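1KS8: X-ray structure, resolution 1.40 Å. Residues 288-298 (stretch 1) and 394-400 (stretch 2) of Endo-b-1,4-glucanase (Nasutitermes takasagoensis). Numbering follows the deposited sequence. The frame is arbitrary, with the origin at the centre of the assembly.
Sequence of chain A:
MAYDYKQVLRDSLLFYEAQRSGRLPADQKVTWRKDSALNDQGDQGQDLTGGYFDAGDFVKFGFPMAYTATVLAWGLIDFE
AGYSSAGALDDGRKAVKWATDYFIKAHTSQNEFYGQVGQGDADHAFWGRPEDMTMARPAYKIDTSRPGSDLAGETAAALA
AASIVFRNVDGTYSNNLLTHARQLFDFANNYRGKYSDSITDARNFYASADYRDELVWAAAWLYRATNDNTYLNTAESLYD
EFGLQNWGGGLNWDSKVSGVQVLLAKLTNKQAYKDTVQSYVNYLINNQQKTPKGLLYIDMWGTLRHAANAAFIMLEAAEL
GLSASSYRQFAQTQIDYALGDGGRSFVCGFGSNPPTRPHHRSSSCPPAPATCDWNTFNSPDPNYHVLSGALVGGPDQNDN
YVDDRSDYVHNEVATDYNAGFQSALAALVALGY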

# COMPACT_ATOMS: atom_id res chain seq x y z
N GLN A 288 21.76 -7.14 7.23
CA GLN A 288 20.46 -7.82 7.26
C GLN A 288 20.53 -9.19 6.58
O GLN A 288 21.17 -9.34 5.54
CB GLN A 288 19.39 -6.97 6.58
CG GLN A 288 18.05 -7.69 6.39
CD GLN A 288 17.32 -7.97 7.69
OE1 GLN A 288 16.68 -9.01 7.85
NE2 GLN A 288 17.41 -7.03 8.63
N GLN A 289 19.87 -10.18 7.17
CA GLN A 289 19.86 -11.52 6.61
C GLN A 289 19.38 -11.49 5.17
O GLN A 289 18.42 -10.78 4.84
CB GLN A 289 18.96 -12.45 7.43
CG GLN A 289 18.83 -13.84 6.82
CD GLN A 289 18.01 -14.79 7.67
OE1 GLN A 289 17.56 -15.83 7.19
NE2 GLN A 289 17.83 -14.44 8.94
N LYS A 290 20.04 -12.26 4.32
CA LYS A 290 19.68 -12.33 2.91
C LYS A 290 19.64 -13.79 2.49
O LYS A 290 20.25 -14.65 3.14
CB LYS A 290 20.72 -11.59 2.07
CG LYS A 290 20.86 -10.12 2.42
CD LYS A 290 22.02 -9.48 1.68
CE LYS A 290 22.15 -8.01 2.07
NZ LYS A 290 22.45 -7.84 3.52
N THR A 291 18.90 -14.08 1.43
CA THR A 291 18.84 -15.45 0.92
C THR A 291 20.17 -15.64 0.18
O THR A 291 20.86 -14.67 -0.12
CB THR A 291 17.69 -15.63 -0.08
OG1 THR A 291 17.96 -14.86 -1.26
CG2 THR A 291 16.36 -15.19 0.53
N PRO A 292 20.54 -16.89 -0.11
CA PRO A 292 21.80 -17.13 -0.81
C PRO A 292 21.89 -16.37 -2.14
O PRO A 292 22.97 -15.97 -2.57
CB PRO A 292 21.81 -18.64 -1.01
CG PRO A 292 21.11 -19.13 0.23
CD PRO A 292 19.94 -18.17 0.33
N LYS A 293 20.74 -16.17 -2.78
CA LYS A 293 20.71 -15.47 -4.06
C LYS A 293 20.64 -13.95 -3.95
O LYS A 293 20.50 -13.25 -4.96
CB LYS A 293 19.57 -16.01 -4.93
CG LYS A 293 19.83 -17.45 -5.38
CD LYS A 293 18.75 -17.98 -6.31
CE LYS A 293 19.10 -19.39 -6.77
NZ LYS A 293 18.08 -19.96 -7.69
N GLY A 294 20.72 -13.42 -2.73
CA GLY A 294 20.73 -11.98 -2.55
C GLY A 294 19.50 -11.22 -2.13
O GLY A 294 19.56 -10.00 -1.97
N LEU A 295 18.37 -11.90 -1.94
CA LEU A 295 17.16 -11.21 -1.52
C LEU A 295 17.17 -10.88 -0.03
O LEU A 295 17.48 -11.74 0.79
CB LEU A 295 15.93 -12.06 -1.83
CG LEU A 295 14.58 -11.50 -1.37
CD1 LEU A 295 14.20 -10.32 -2.25
CD2 LEU A 295 13.51 -12.58 -1.44
N LEU A 296 16.85 -9.64 0.32
CA LEU A 296 16.78 -9.26 1.72
C LEU A 296 15.68 -10.12 2.34
O LEU A 296 14.57 -10.16 1.81
CB LEU A 296 16.39 -7.78 1.86
CG LEU A 296 17.45 -6.72 1.58
CD1 LEU A 296 16.80 -5.35 1.50
CD2 LEU A 296 18.50 -6.75 2.69
N TYR A 297 15.97 -10.80 3.44
CA TYR A 297 14.96 -11.63 4.08
C TYR A 297 14.66 -11.01 5.44
O TYR A 297 15.33 -11.30 6.44
CB TYR A 297 15.44 -13.08 4.24
CG TYR A 297 14.33 -14.02 4.63
CD1 TYR A 297 14.05 -14.30 5.97
CD2 TYR A 297 13.50 -14.59 3.66
CE1 TYR A 297 12.98 -15.11 6.33
CE2 TYR A 297 12.42 -15.40 4.01
CZ TYR A 297 12.17 -15.66 5.34
OH TYR A 297 11.09 -16.45 5.68
N ILE A 298 13.64 -10.16 5.46
CA ILE A 298 13.24 -9.44 6.65
C ILE A 298 12.22 -10.17 7.52
O ILE A 298 12.26 -10.06 8.75
CB ILE A 298 12.72 -8.04 6.24
CG1 ILE A 298 13.88 -7.25 5.62
CG2 ILE A 298 12.14 -7.31 7.43
CD1 ILE A 298 13.47 -6.01 4.86
N GLY A 394 6.40 -14.58 -1.99
CA GLY A 394 7.74 -14.93 -2.42
C GLY A 394 8.33 -16.22 -1.90
O GLY A 394 7.63 -17.05 -1.31
N PRO A 395 9.64 -16.42 -2.11
CA PRO A 395 10.36 -17.61 -1.68
C PRO A 395 10.73 -17.59 -0.20
O PRO A 395 10.57 -16.57 0.48
CB PRO A 395 11.59 -17.59 -2.58
CG PRO A 395 11.90 -16.12 -2.62
CD PRO A 395 10.53 -15.49 -2.83
N ASP A 396 11.23 -18.72 0.29
CA ASP A 396 11.63 -18.78 1.69
C ASP A 396 13.06 -18.26 1.83
O ASP A 396 13.64 -17.76 0.86
CB ASP A 396 11.52 -20.21 2.25
CG ASP A 396 12.45 -21.21 1.58
OD1 ASP A 396 13.40 -20.79 0.88
OD2 ASP A 396 12.24 -22.42 1.77
N GLN A 397 13.62 -18.38 3.03
CA GLN A 397 14.96 -17.88 3.29
C GLN A 397 16.08 -18.52 2.47
O GLN A 397 17.21 -18.05 2.48
CB GLN A 397 15.27 -18.01 4.79
CG GLN A 397 15.36 -19.44 5.28
CD GLN A 397 15.59 -19.52 6.78
OE1 GLN A 397 16.46 -18.83 7.32
NE2 GLN A 397 14.81 -20.35 7.46
N ASN A 398 15.76 -19.60 1.76
CA ASN A 398 16.75 -20.28 0.94
C ASN A 398 16.38 -20.26 -0.54
O ASN A 398 16.83 -21.11 -1.31
CB ASN A 398 16.94 -21.73 1.41
CG ASN A 398 17.62 -21.81 2.76
OD1 ASN A 398 18.71 -21.28 2.95
ND2 ASN A 398 16.98 -22.49 3.71
N ASP A 399 15.56 -19.28 -0.92
CA ASP A 399 15.13 -19.11 -2.31
C ASP A 399 14.26 -20.25 -2.85
O ASP A 399 14.15 -20.42 -4.07
CB ASP A 399 16.34 -18.92 -3.23
CG ASP A 399 17.21 -17.75 -2.82
OD1 ASP A 399 16.73 -16.60 -2.85
OD2 ASP A 399 18.39 -17.98 -2.46
N ASN A 400 13.65 -21.02 -1.96
CA ASN A 400 12.80 -22.14 -2.37
C ASN A 400 11.37 -21.66 -2.50
O ASN A 400 10.90 -20.84 -1.71
CB ASN A 400 12.89 -23.26 -1.34
CG ASN A 400 14.26 -23.91 -1.31
OD1 ASN A 400 14.67 -24.48 -0.30
ND2 ASN A 400 14.98 -23.84 -2.42
O HOH W 1 15.78 -20.61 -6.24
O HOH W 2 12.04 -19.12 5.37

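Two turns meet here, and a carboxylate from one reaches into the other. Stretch 1 makes a type I turn from Thr291 to Gly294, stretch 2 another from Asp396 to Asp399, and neither segment has regular secondary structure. The contact is small, 453 Å² in all, yet its centre is highly specified.

Asp399 does most of the specifying. Its backbone sits at phi 65° and psi 21°, an uncommon left-handed conformation for a residue with a side chain, and from there its CA-to-CB bond points toward stretch 1. With chi1 in the m well, the carboxylate is divided between two donors: Thr291 OG1 gives a hydrogen bond to Asp399 OD1 at 2.7 Å, and Lys293 N gives one to Asp399 OD2 at 3.0 Å. Pro292, between these donors, has no amide hydrogen to offer, and its CD simply packs 3.2 Å from Asp399 OD2.

Thr291 ties the carboxylate to its own turn. Its p rotamer (chi1 67°) lets the hydroxyl work twice, donating to Asp399 and accepting from Leu295 N, with 3.1 Å between Leu295 N and Thr291 OG1. The same rotamer leaves the methyl against stretch 2, with Thr291 CG2 3.8 Å from Asp396 O. Thr291 CA also makes a CA-H...O contact with Gln397 O at 3.4 Å, close to where the two backbones are nearest.

Asp396 plays a different part. Its CA-to-CB bond points away from stretch 1, and its p rotamer turns the carboxylate back on its own loop: Asp396 OD1 accepts from Asn398 N at 2.8 Å and from Asn400 N at 2.9 Å. This side chain braces the turn that presents Asp399.

Tyr297 supplies the aromatic surface. Its t rotamer, with chi2 at -92°, lays one ring face beneath Gln397, whose CB lies 3.8 Å from the ring centroid and 4° off the normal, a nearly ideal CH-pi contact. Gln397 has chi1 p and chi2 t, so its chain extends onward from the ring. A water joins the same pair, 2.9 Å from Tyr297 OH and 2.9 Å from Gln397 N, whose hydrogen it accepts. Separately, Leu295 (t, p) brings CD2 within 4.1 Å of Pro395 CG, a modest apolar contact between buried residues.

Lys293 is extended, m at chi1 and t thereafter. Its NZ donates to a water at 2.8 Å, and that water donates to Asp399 O at 2.7 Å. The lysine thus reaches the aspartate's backbone through solvent while its own amide holds the carboxylate directly.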